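Local coordinates for protein amidohydrolase 2 (Bifidobacterium longum subsp. infantis, PDB 6UVZ) that probably acts as a hydrolase of the metallo-dependent hydrolase superfamily, its natural substrate not being established, at residues D10-W16 against Y216-V222; L53-E59 against L79-L85; T158-L164 against N186-S192. Numbering follows the deposited sequence.

Contact 1 of 3, residues D10-W16 against Y216-V222; sequences DSHFHIW and YSSNWPV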
loop_
_atom_site.group_PDB
_atom_site.type_symbol
_atom_site.label_atom_id
_atom_site.label_comp_id
_atom_site.label_asym_id
_atom_site.label_seq_id
_atom_site.Cartn_x
_atom_site.Cartn_y
_atom_site.Cartn_z
ATOM N N ASP A 10 -0.318 10.271 -1.404
ATOM C CA ASP A 10 -1.128 9.058 -1.440
ATOM C C ASP A 10 -0.204 7.852 -1.553
ATOM O O ASP A 10 0.387 7.611 -2.609
ATOM C CB ASP A 10 -2.107 9.105 -2.608
ATOM C CG ASP A 10 -3.329 8.241 -2.379
ATOM O OD1 ASP A 10 -4.453 8.752 -2.551
ATOM O OD2 ASP A 10 -3.167 7.059 -2.009
ATOM N N SER A 11 -0.084 7.083 -0.474
ATOM C CA SER A 11 0.845 5.960 -0.459
ATOM C C SER A 11 0.287 4.703 -1.117
ATOM O O SER A 11 0.994 3.690 -1.162
ATOM C CB SER A 11 1.263 5.646 0.981
ATOM O OG SER A 11 0.140 5.335 1.785
ATOM N N HIS A 12 -0.938 4.736 -1.640
ATOM C CA HIS A 12 -1.536 3.535 -2.225
ATOM C C HIS A 12 -2.693 3.948 -3.124
ATOM O O HIS A 12 -3.753 4.337 -2.625
ATOM C CB HIS A 12 -2.005 2.586 -1.128
ATOM C CG HIS A 12 -2.465 1.252 -1.632
ATOM N ND1 HIS A 12 -1.737 0.096 -1.447
ATOM C CD2 HIS A 12 -3.583 0.889 -2.305
ATOM C CE1 HIS A 12 -2.384 -0.920 -1.988
ATOM N NE2 HIS A 12 -3.506 -0.467 -2.515
ATOM N N PHE A 13 -2.495 3.856 -4.439
ATOM C CA PHE A 13 -3.570 4.090 -5.392
ATOM C C PHE A 13 -3.346 3.204 -6.609
ATOM O O PHE A 13 -2.254 2.672 -6.823
ATOM C CB PHE A 13 -3.664 5.567 -5.802
ATOM C CG PHE A 13 -2.677 5.974 -6.861
ATOM C CD1 PHE A 13 -3.048 6.006 -8.198
ATOM C CD2 PHE A 13 -1.385 6.335 -6.524
ATOM C CE1 PHE A 13 -2.146 6.380 -9.176
ATOM C CE2 PHE A 13 -0.478 6.712 -7.497
ATOM C CZ PHE A 13 -0.860 6.735 -8.825
ATOM N N HIS A 14 -4.400 3.053 -7.411
ATOM C CA HIS A 14 -4.364 2.216 -8.600
ATOM C C HIS A 14 -4.909 2.979 -9.798
ATOM O O HIS A 14 -5.736 3.885 -9.656
ATOM C CB HIS A 14 -5.183 0.928 -8.417
ATOM C CG HIS A 14 -4.822 0.143 -7.194
ATOM N ND1 HIS A 14 -3.691 -0.641 -7.121
ATOM C CD2 HIS A 14 -5.451 0.010 -6.004
ATOM C CE1 HIS A 14 -3.634 -1.218 -5.933
ATOM N NE2 HIS A 14 -4.691 -0.840 -5.237
ATOM N N ILE A 15 -4.433 2.598 -10.983
ATOM C CA ILE A 15 -4.991 3.049 -12.252
ATOM C C ILE A 15 -4.997 1.861 -13.205
ATOM O O ILE A 15 -4.117 0.998 -13.154
ATOM C CB ILE A 15 -4.207 4.230 -12.873
ATOM C CG1 ILE A 15 -2.728 3.875 -13.037
ATOM C CG2 ILE A 15 -4.381 5.498 -12.047
ATOM C CD1 ILE A 15 -1.923 4.931 -13.758
ATOM N N TRP A 16 -6.003 1.816 -14.076
ATOM C CA TRP A 16 -6.079 0.751 -15.066
ATOM C C TRP A 16 -6.999 1.172 -16.202
ATOM O O TRP A 16 -7.769 2.129 -16.084
ATOM C CB TRP A 16 -6.561 -0.569 -14.449
ATOM C CG TRP A 16 -7.914 -0.501 -13.803
ATOM C CD1 TRP A 16 -9.123 -0.418 -14.435
ATOM C CD2 TRP A 16 -8.197 -0.537 -12.400
ATOM N NE1 TRP A 16 -10.138 -0.386 -13.510
ATOM C CE2 TRP A 16 -9.596 -0.459 -12.253
ATOM C CE3 TRP A 16 -7.402 -0.621 -11.252
ATOM C CZ2 TRP A 16 -10.217 -0.464 -11.006
ATOM C CZ3 TRP A 16 -8.021 -0.626 -10.016
ATOM C CH2 TRP A 16 -9.414 -0.548 -9.902
ATOM N N TYR A 216 -0.891 7.547 5.202
ATOM C CA TYR A 216 -2.198 7.821 4.620
ATOM C C TYR A 216 -2.340 7.075 3.301
ATOM O O TYR A 216 -1.452 7.136 2.443
ATOM C CB TYR A 216 -2.408 9.317 4.392
ATOM C CG TYR A 216 -3.506 9.598 3.391
ATOM C CD1 TYR A 216 -4.843 9.436 3.733
ATOM C CD2 TYR A 216 -3.207 10.006 2.097
ATOM C CE1 TYR A 216 -5.851 9.681 2.817
ATOM C CE2 TYR A 216 -4.208 10.251 1.174
ATOM C CZ TYR A 216 -5.527 10.089 1.539
ATOM O OH TYR A 216 -6.522 10.334 0.623
ATOM N N SER A 217 -3.464 6.385 3.137
ATOM C CA SER A 217 -3.736 5.607 1.938
ATOM C C SER A 217 -5.202 5.765 1.567
ATOM O O SER A 217 -6.078 5.653 2.429
ATOM C CB SER A 217 -3.394 4.129 2.152
ATOM O OG SER A 217 -3.976 3.322 1.147
ATOM N N SER A 218 -5.465 6.022 0.288
ATOM C CA SER A 218 -6.827 6.164 -0.211
ATOM C C SER A 218 -7.391 4.880 -0.797
ATOM O O SER A 218 -8.612 4.695 -0.781
ATOM C CB SER A 218 -6.895 7.263 -1.279
ATOM O OG SER A 218 -6.184 6.882 -2.444
ATOM N N ASN A 219 -6.534 3.996 -1.315
ATOM C CA ASN A 219 -6.962 2.774 -1.998
ATOM C C ASN A 219 -7.879 3.092 -3.178
ATOM O O ASN A 219 -8.761 2.304 -3.529
ATOM C CB ASN A 219 -7.639 1.797 -1.030
ATOM C CG ASN A 219 -7.608 0.365 -1.527
ATOM O OD1 ASN A 219 -6.800 0.010 -2.384
ATOM N ND2 ASN A 219 -8.491 -0.467 -0.986
ATOM N N TRP A 220 -7.669 4.252 -3.792
ATOM C CA TRP A 220 -8.477 4.668 -4.927
ATOM C C TRP A 220 -8.097 3.853 -6.163
ATOM O O TRP A 220 -6.917 3.547 -6.364
ATOM C CB TRP A 220 -8.272 6.163 -5.184
ATOM C CG TRP A 220 -9.116 6.741 -6.273
ATOM C CD1 TRP A 220 -10.369 7.262 -6.149
ATOM C CD2 TRP A 220 -8.762 6.869 -7.655
ATOM N NE1 TRP A 220 -10.822 7.702 -7.369
ATOM C CE2 TRP A 220 -9.854 7.473 -8.311
ATOM C CE3 TRP A 220 -7.630 6.530 -8.402
ATOM C CZ2 TRP A 220 -9.847 7.745 -9.676
ATOM C CZ3 TRP A 220 -7.625 6.801 -9.760
ATOM C CH2 TRP A 220 -8.726 7.402 -10.382
ATOM N N PRO A 221 -9.069 3.484 -7.015
ATOM C CA PRO A 221 -10.503 3.768 -6.905
ATOM C C PRO A 221 -11.308 2.650 -6.244
ATOM O O PRO A 221 -12.536 2.667 -6.312
ATOM C CB PRO A 221 -10.921 3.932 -8.363
ATOM C CG PRO A 221 -10.056 2.945 -9.079
ATOM C CD PRO A 221 -8.742 2.884 -8.322
ATOM N N VAL A 222 -10.622 1.689 -5.620
ATOM C CA VAL A 222 -11.318 0.598 -4.949
ATOM C C VAL A 222 -12.132 1.101 -3.763
ATOM O O VAL A 222 -13.117 0.462 -3.373
ATOM C CB VAL A 222 -10.310 -0.484 -4.513
ATOM C CG1 VAL A 222 -11.030 -1.723 -3.999
ATOM C CG2 VAL A 222 -9.391 -0.844 -5.669
#
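The indole of Trp-16 overlaps Pro-221, its CH2 lying 3.6 Å from the proline CG, and the same CH2 comes 4.2 Å from Val-222 CG2 at the ring edge. This is the apolar end of a junction in which the first strand of a closed sheet meets the loop that follows the last, with nearly every residue buried. On the opposite side of segment 10-16, Ile-15 CG2 meets the edge of the Trp-220 ring, 4.2 Å from its CZ3. The peptide bond before Pro-221 is cis, and the carbonyl ahead of it is put to use: Trp-220 O accepts a hydrogen bond from His-14 N (2.8 Å). One step back, Asn-219 N donates to His-12 O over 3.1 Å.

Where the chain turns at Ser-11 and His-12, both Ser-11 N (3.2 Å) and Ser-11 OG (a very short 2.5 Å) bond to Tyr-216 O. Asp-10 shapes the corner as an Asx turn, its OD2 accepting from His-12 N at 3.2 Å, while Ser-218 OG donates to Asp-10 OD1 at 2.6 Å, although the position of OD1 is less certain.

The imidazoles of His-12 and His-14 converge, with their NE2 atoms 3.0 Å apart. Their ND1 atoms are held by Lys-190 NZ and Val-58 O respectively, and Asn-219 ND2 bonds to Gly-193 O. The general principle is barrel closure, in which strand 7-13 meets the chain leaving strand 214-216; the His-Phe-His sequence here matches the HxH signature that ends the first strand of amidohydrolase-superfamily TIM barrels.

Contact 2 of 3, residues L53-E59 against L79-L85; sequences LGGVYVE and LILKRML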
loop_
_atom_site.group_PDB
_atom_site.type_symbol
_atom_site.label_atom_id
_atom_site.label_comp_id
_atom_site.label_asym_id
_atom_site.label_seq_id
_atom_site.Cartn_x
_atom_site.Cartn_y
_atom_site.Cartn_z
ATOM N N LEU A 53 0.757 16.135 -3.633
ATOM C CA LEU A 53 2.167 16.042 -3.985
ATOM C C LEU A 53 2.503 14.793 -4.790
ATOM O O LEU A 53 3.674 14.589 -5.125
ATOM C CB LEU A 53 3.031 16.078 -2.719
ATOM C CG LEU A 53 2.934 17.341 -1.863
ATOM C CD1 LEU A 53 3.926 17.284 -0.712
ATOM C CD2 LEU A 53 3.159 18.583 -2.711
ATOM N N GLY A 54 1.521 13.962 -5.103
ATOM C CA GLY A 54 1.743 12.746 -5.856
ATOM C C GLY A 54 1.342 11.508 -5.074
ATOM O O GLY A 54 1.025 11.554 -3.886
ATOM N N GLY A 55 1.374 10.376 -5.784
ATOM C CA GLY A 55 0.931 9.118 -5.230
ATOM C C GLY A 55 1.926 8.002 -5.491
ATOM O O GLY A 55 2.860 8.137 -6.287
ATOM N N VAL A 56 1.704 6.889 -4.798
ATOM C CA VAL A 56 2.500 5.677 -4.948
ATOM C C VAL A 56 1.627 4.641 -5.641
ATOM O O VAL A 56 0.635 4.169 -5.072
ATOM C CB VAL A 56 3.012 5.155 -3.599
ATOM C CG1 VAL A 56 3.677 3.797 -3.772
ATOM C CG2 VAL A 56 3.979 6.149 -2.978
ATOM N N TYR A 57 1.990 4.289 -6.871
ATOM C CA TYR A 57 1.244 3.276 -7.604
ATOM C C TYR A 57 1.523 1.892 -7.033
ATOM O O TYR A 57 2.650 1.576 -6.646
ATOM C CB TYR A 57 1.612 3.316 -9.088
ATOM C CG TYR A 57 0.968 2.226 -9.919
ATOM C CD1 TYR A 57 -0.263 2.427 -10.530
ATOM C CD2 TYR A 57 1.597 0.999 -10.103
ATOM C CE1 TYR A 57 -0.851 1.435 -11.295
ATOM C CE2 TYR A 57 1.016 0.003 -10.864
ATOM C CZ TYR A 57 -0.208 0.226 -11.457
ATOM O OH TYR A 57 -0.788 -0.763 -12.218
ATOM N N VAL A 58 0.482 1.066 -6.984
ATOM C CA VAL A 58 0.587 -0.323 -6.558
ATOM C C VAL A 58 0.033 -1.196 -7.674
ATOM O O VAL A 58 -0.944 -0.824 -8.333
ATOM C CB VAL A 58 -0.164 -0.573 -5.232
ATOM C CG1 VAL A 58 0.071 -1.993 -4.743
ATOM C CG2 VAL A 58 0.272 0.435 -4.179
ATOM N N GLU A 59 0.666 -2.348 -7.893
ATOM C CA GLU A 59 0.282 -3.219 -8.996
ATOM C C GLU A 59 -1.181 -3.631 -8.879
ATOM O O GLU A 59 -1.687 -3.894 -7.785
ATOM C CB GLU A 59 1.190 -4.451 -9.039
ATOM C CG GLU A 59 1.255 -5.249 -7.744
ATOM C CD GLU A 59 0.201 -6.337 -7.674
ATOM O OE1 GLU A 59 -0.282 -6.633 -6.562
ATOM O OE2 GLU A 59 -0.145 -6.893 -8.736
ATOM N N LEU A 79 2.891 13.037 -11.088
ATOM C CA LEU A 79 2.153 12.655 -9.889
ATOM C C LEU A 79 2.394 11.209 -9.478
ATOM O O LEU A 79 1.945 10.814 -8.397
ATOM C CB LEU A 79 0.657 12.891 -10.099
ATOM C CG LEU A 79 0.224 14.345 -10.288
ATOM C CD1 LEU A 79 -1.267 14.424 -10.566
ATOM C CD2 LEU A 79 0.590 15.176 -9.068
ATOM N N ILE A 80 3.074 10.414 -10.299
ATOM C CA ILE A 80 3.407 9.032 -9.946
ATOM C C ILE A 80 4.792 9.077 -9.307
ATOM O O ILE A 80 5.820 9.041 -9.985
ATOM C CB ILE A 80 3.345 8.098 -11.150
ATOM C CG1 ILE A 80 1.951 8.135 -11.779
ATOM C CG2 ILE A 80 3.698 6.677 -10.737
ATOM C CD1 ILE A 80 1.789 7.214 -12.970
ATOM N N LEU A 81 4.814 9.165 -7.977
ATOM C CA LEU A 81 6.076 9.297 -7.258
ATOM C C LEU A 81 6.850 7.985 -7.253
ATOM O O LEU A 81 8.047 7.956 -7.564
ATOM C CB LEU A 81 5.816 9.775 -5.828
ATOM C CG LEU A 81 5.901 11.279 -5.548
ATOM C CD1 LEU A 81 5.210 12.088 -6.633
ATOM C CD2 LEU A 81 5.302 11.593 -4.186
ATOM N N LYS A 82 6.184 6.888 -6.900
ATOM C CA LYS A 82 6.810 5.579 -6.824
ATOM C C LYS A 82 5.917 4.546 -7.494
ATOM O O LYS A 82 4.698 4.718 -7.583
ATOM C CB LYS A 82 7.080 5.172 -5.367
ATOM C CG LYS A 82 7.999 6.115 -4.606
ATOM C CD LYS A 82 9.410 6.099 -5.170
ATOM C CE LYS A 82 10.312 7.065 -4.420
ATOM N NZ LYS A 82 11.719 7.009 -4.901
ATOM N N ARG A 83 6.536 3.466 -7.965
ATOM C CA ARG A 83 5.835 2.394 -8.661
ATOM C C ARG A 83 6.123 1.074 -7.963
ATOM O O ARG A 83 7.278 0.641 -7.901
ATOM C CB ARG A 83 6.251 2.329 -10.131
ATOM C CG ARG A 83 5.763 3.506 -10.948
ATOM C CD ARG A 83 6.479 3.602 -12.282
ATOM N NE ARG A 83 6.050 4.776 -13.034
ATOM C CZ ARG A 83 6.479 6.012 -12.797
ATOM N NH1 ARG A 83 7.350 6.238 -11.822
ATOM N NH2 ARG A 83 6.034 7.023 -13.529
HETATM N N MSE A 84 5.077 0.442 -7.444
HETATM C CA MSE A 84 5.201 -0.852 -6.782
HETATM C C MSE A 84 4.680 -1.960 -7.690
HETATM O O MSE A 84 3.505 -2.322 -7.632
HETATM C CB MSE A 84 4.441 -0.854 -5.455
HETATM C CG MSE A 84 4.843 0.267 -4.510
HETATM SE SE MSE A 84 6.657 0.063 -3.835
HETATM C CE MSE A 84 7.382 1.789 -4.359
ATOM N N LEU A 85 5.561 -2.491 -8.530
ATOM C CA LEU A 85 5.194 -3.523 -9.487
ATOM C C LEU A 85 5.282 -4.903 -8.839
ATOM O O LEU A 85 5.827 -5.073 -7.747
ATOM C CB LEU A 85 6.087 -3.427 -10.724
ATOM C CG LEU A 85 6.075 -2.028 -11.349
ATOM C CD1 LEU A 85 7.021 -1.926 -12.533
ATOM C CD2 LEU A 85 4.661 -1.639 -11.757
#
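Leu-79 opens the pairing from just before its strand: its O accepts from Gly-55 N at 2.7 Å and lies 3.2 Å from Gly-54 CA. Ile-80 pairs with Gly-55 in parallel and sets its CG2 4.3 Å from Tyr-57 CB. Leu-81 is then the extra residue of a beta bulge, since the next pair is Val-56 with Lys-82. Its N still donates to Gly-55 O (2.8 Å), and its CD1 packs 3.6 Å from Gly-54 CA, where a CB on Gly-54 would clash with it. Lys-82 continues with its O bonded to Tyr-57 N at 2.8 Å. Arg-83 pairs with Tyr-57 but sends its guanidinium to carbonyls of Leu-72 and Asn-75. Met-84, present as selenomethionine, donates from N to Tyr-57 O (2.8 Å), accepts weakly from Glu-59 N at its O (2.9 Å), and rests its CG 3.8 Å from Val-56 CG1. Leu-85 finally brings CD2 4.1 Å from Tyr-57 CE2. The polar ends find partners beyond both segments, Tyr-57 OH at Glu-68 of helix 65-73, Glu-59 at Arg-103 of strand 101-103, so main-chain hydrogen bonds and apolar contacts join this beta-alpha-beta strand pair without a salt bridge.

Contact 3 of 3, residues T158-L164 against N186-S192; sequences TVIIDHL and NSYIKVS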
loop_
_atom_site.group_PDB
_atom_site.type_symbol
_atom_site.label_atom_id
_atom_site.label_comp_id
_atom_site.label_asym_id
_atom_site.label_seq_id
_atom_site.Cartn_x
_atom_site.Cartn_y
_atom_site.Cartn_z
ATOM N N THR A 158 12.341 -2.642 4.195
ATOM C CA THR A 158 11.189 -1.795 4.473
ATOM C C THR A 158 9.923 -2.533 4.060
ATOM O O THR A 158 9.728 -2.830 2.876
ATOM C CB THR A 158 11.302 -0.461 3.734
ATOM O OG1 THR A 158 12.458 0.246 4.199
ATOM C CG2 THR A 158 10.063 0.388 3.976
ATOM N N VAL A 159 9.069 -2.834 5.034
ATOM C CA VAL A 159 7.814 -3.539 4.802
ATOM C C VAL A 159 6.670 -2.574 5.070
ATOM O O VAL A 159 6.680 -1.848 6.072
ATOM C CB VAL A 159 7.704 -4.797 5.682
ATOM C CG1 VAL A 159 8.044 -4.472 7.132
ATOM C CG2 VAL A 159 6.314 -5.407 5.575
ATOM N N ILE A 160 5.694 -2.551 4.169
ATOM C CA ILE A 160 4.514 -1.703 4.298
ATOM C C ILE A 160 3.305 -2.620 4.406
ATOM O O ILE A 160 2.984 -3.352 3.459
ATOM C CB ILE A 160 4.366 -0.726 3.124
ATOM C CG1 ILE A 160 5.498 0.302 3.124
ATOM C CG2 ILE A 160 3.026 -0.023 3.202
ATOM C CD1 ILE A 160 6.712 -0.105 2.316
ATOM N N ILE A 161 2.634 -2.587 5.555
ATOM C CA ILE A 161 1.460 -3.420 5.793
ATOM C C ILE A 161 0.274 -2.771 5.086
ATOM O O ILE A 161 -0.143 -1.666 5.438
ATOM C CB ILE A 161 1.187 -3.592 7.291
ATOM C CG1 ILE A 161 2.483 -3.869 8.054
ATOM C CG2 ILE A 161 0.200 -4.722 7.521
ATOM C CD1 ILE A 161 3.192 -5.130 7.636
ATOM N N ASP A 162 -0.274 -3.457 4.086
ATOM C CA ASP A 162 -1.373 -2.910 3.301
ATOM C C ASP A 162 -2.698 -3.093 4.028
ATOM O O ASP A 162 -2.985 -4.174 4.555
ATOM C CB ASP A 162 -1.444 -3.580 1.928
ATOM C CG ASP A 162 -0.314 -3.162 1.014
ATOM O OD1 ASP A 162 0.538 -2.357 1.448
ATOM O OD2 ASP A 162 -0.282 -3.635 -0.140
ATOM N N HIS A 163 -3.497 -2.026 4.060
ATOM C CA HIS A 163 -4.903 -2.092 4.463
ATOM C C HIS A 163 -5.061 -2.586 5.900
ATOM O O HIS A 163 -5.908 -3.433 6.192
ATOM C CB HIS A 163 -5.705 -2.967 3.496
ATOM C CG HIS A 163 -5.624 -2.523 2.068
ATOM N ND1 HIS A 163 -5.002 -1.354 1.684
ATOM C CD2 HIS A 163 -6.088 -3.092 0.930
ATOM C CE1 HIS A 163 -5.085 -1.222 0.373
ATOM N NE2 HIS A 163 -5.740 -2.263 -0.110
ATOM N N LEU A 164 -4.240 -2.047 6.803
ATOM C CA LEU A 164 -4.305 -2.368 8.231
ATOM C C LEU A 164 -4.140 -3.864 8.490
ATOM O O LEU A 164 -4.682 -4.400 9.460
ATOM C CB LEU A 164 -5.607 -1.857 8.854
ATOM C CG LEU A 164 -5.814 -0.341 8.842
ATOM C CD1 LEU A 164 -7.262 0.007 9.148
ATOM C CD2 LEU A 164 -4.879 0.336 9.834
ATOM N N ASN A 186 11.748 -0.662 10.384
ATOM C CA ASN A 186 11.364 -0.179 9.061
ATOM C C ASN A 186 10.000 -0.710 8.631
ATOM O O ASN A 186 9.757 -0.924 7.441
ATOM C CB ASN A 186 12.428 -0.540 8.025
ATOM C CG ASN A 186 13.789 0.030 8.370
ATOM O OD1 ASN A 186 14.041 1.220 8.182
ATOM N ND2 ASN A 186 14.677 -0.819 8.875
ATOM N N SER A 187 9.099 -0.921 9.586
ATOM C CA SER A 187 7.749 -1.370 9.282
ATOM C C SER A 187 6.809 -0.177 9.190
ATOM O O SER A 187 6.961 0.809 9.915
ATOM C CB SER A 187 7.251 -2.351 10.344
ATOM O OG SER A 187 7.214 -1.741 11.623
ATOM N N TYR A 188 5.842 -0.269 8.281
ATOM C CA TYR A 188 4.845 0.773 8.091
ATOM C C TYR A 188 3.500 0.118 7.819
ATOM O O TYR A 188 3.434 -0.993 7.290
ATOM C CB TYR A 188 5.214 1.715 6.935
ATOM C CG TYR A 188 6.482 2.508 7.162
ATOM C CD1 TYR A 188 6.437 3.791 7.692
ATOM C CD2 TYR A 188 7.725 1.975 6.841
ATOM C CE1 TYR A 188 7.593 4.520 7.898
ATOM C CE2 TYR A 188 8.886 2.696 7.046
ATOM C CZ TYR A 188 8.814 3.968 7.574
ATOM O OH TYR A 188 9.967 4.690 7.777
ATOM N N ILE A 189 2.428 0.815 8.183
ATOM C CA ILE A 189 1.075 0.298 8.027
ATOM C C ILE A 189 0.194 1.383 7.421
ATOM O O ILE A 189 0.297 2.561 7.784
ATOM C CB ILE A 189 0.503 -0.206 9.371
ATOM C CG1 ILE A 189 -0.883 -0.822 9.174
ATOM C CG2 ILE A 189 0.479 0.910 10.408
ATOM C CD1 ILE A 189 -1.388 -1.581 10.381
ATOM N N LYS A 190 -0.660 0.986 6.483
ATOM C CA LYS A 190 -1.567 1.899 5.803
ATOM C C LYS A 190 -2.950 1.828 6.429
ATOM O O LYS A 190 -3.412 0.751 6.821
ATOM C CB LYS A 190 -1.659 1.562 4.313
ATOM C CG LYS A 190 -0.375 1.783 3.545
ATOM C CD LYS A 190 -0.514 1.310 2.112
ATOM C CE LYS A 190 0.671 1.754 1.281
ATOM N NZ LYS A 190 0.692 1.113 -0.060
ATOM N N VAL A 191 -3.613 2.976 6.516
ATOM C CA VAL A 191 -4.969 3.059 7.056
ATOM C C VAL A 191 -5.909 3.146 5.858
ATOM O O VAL A 191 -6.294 4.233 5.417
ATOM C CB VAL A 191 -5.136 4.239 8.009
ATOM C CG1 VAL A 191 -6.510 4.198 8.660
ATOM C CG2 VAL A 191 -4.047 4.220 9.062
ATOM N N SER A 192 -6.279 1.984 5.322
ATOM C CA SER A 192 -7.207 1.927 4.196
ATOM C C SER A 192 -7.811 0.523 4.149
ATOM O O SER A 192 -7.914 -0.144 5.184
ATOM C CB SER A 192 -6.473 2.336 2.903
ATOM O OG SER A 192 -5.382 1.471 2.641
#
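Ile-161 and Ile-189 form the apolar centre, with Ile-161 CB 3.9 Å from Ile-189 CG1, between two parallel strands of a beta-alpha-beta crossover whose connecting helix is 172-181. Leu-164 extends this patch from the loop beyond the first strand, its CD2 lying 4.0 Å both from Ile-189 CD1 and from Val-191 CG2; helix 199-209 covers the group through Val-205. On the other face of the sheet Ile-160 CG1 meets Tyr-188 CB at 4.1 Å, and both side chains touch Leu-215 of the next strand.

Between the faces runs regular parallel bonding, in which one chain donates and accepts alternately. Val-159 N reaches Asn-186 O (3.1 Å), Tyr-188 N reaches Val-159 O (2.8 Å), Ile-161 N makes a very short bond to Tyr-188 O (2.5 Å), and Lys-190 N bonds to Ile-161 O (2.9 Å). Past the strand, Leu-164 N bonds weakly to Lys-190 O at 2.9 Å.

Polarity takes over toward the C-terminal ends, the rim where TIM barrels place their active sites. The aliphatic part of Lys-190 lies against Ile-160, with CE 3.5 Å from CG2, and its NZ forms a long salt bridge of 3.8 Å with Asp-162 OD1; its stronger partner is Glu-136. Ser-192 OG is hydrogen-bonded to Ser-217 OG, and it also accepts a weak bond from the poorly ordered His-163, whose ND1 stands 3.0 Å away.

Starting from the N terminus, the chain lays down 10-16, the first half of contact 1, and its partner 216-222 arrives only after some two hundred residues. Inside that long loop, contact 2 closes a short one between the second and third strands, and contact 3 later closes another between the sixth and seventh. These two lie in series, both nested in contact 1, and none cross. Contact 1 thereby joins the two ends of the strand order, while the others secure neighbours within it. A probable hydrogen bond from Val-56 N to Asp-10 O links contacts 1 and 2, and one between His-12 ND1 and Lys-190 NZ links 1 and 3; Val-58 packing on Lys-190 joins 2 and 3.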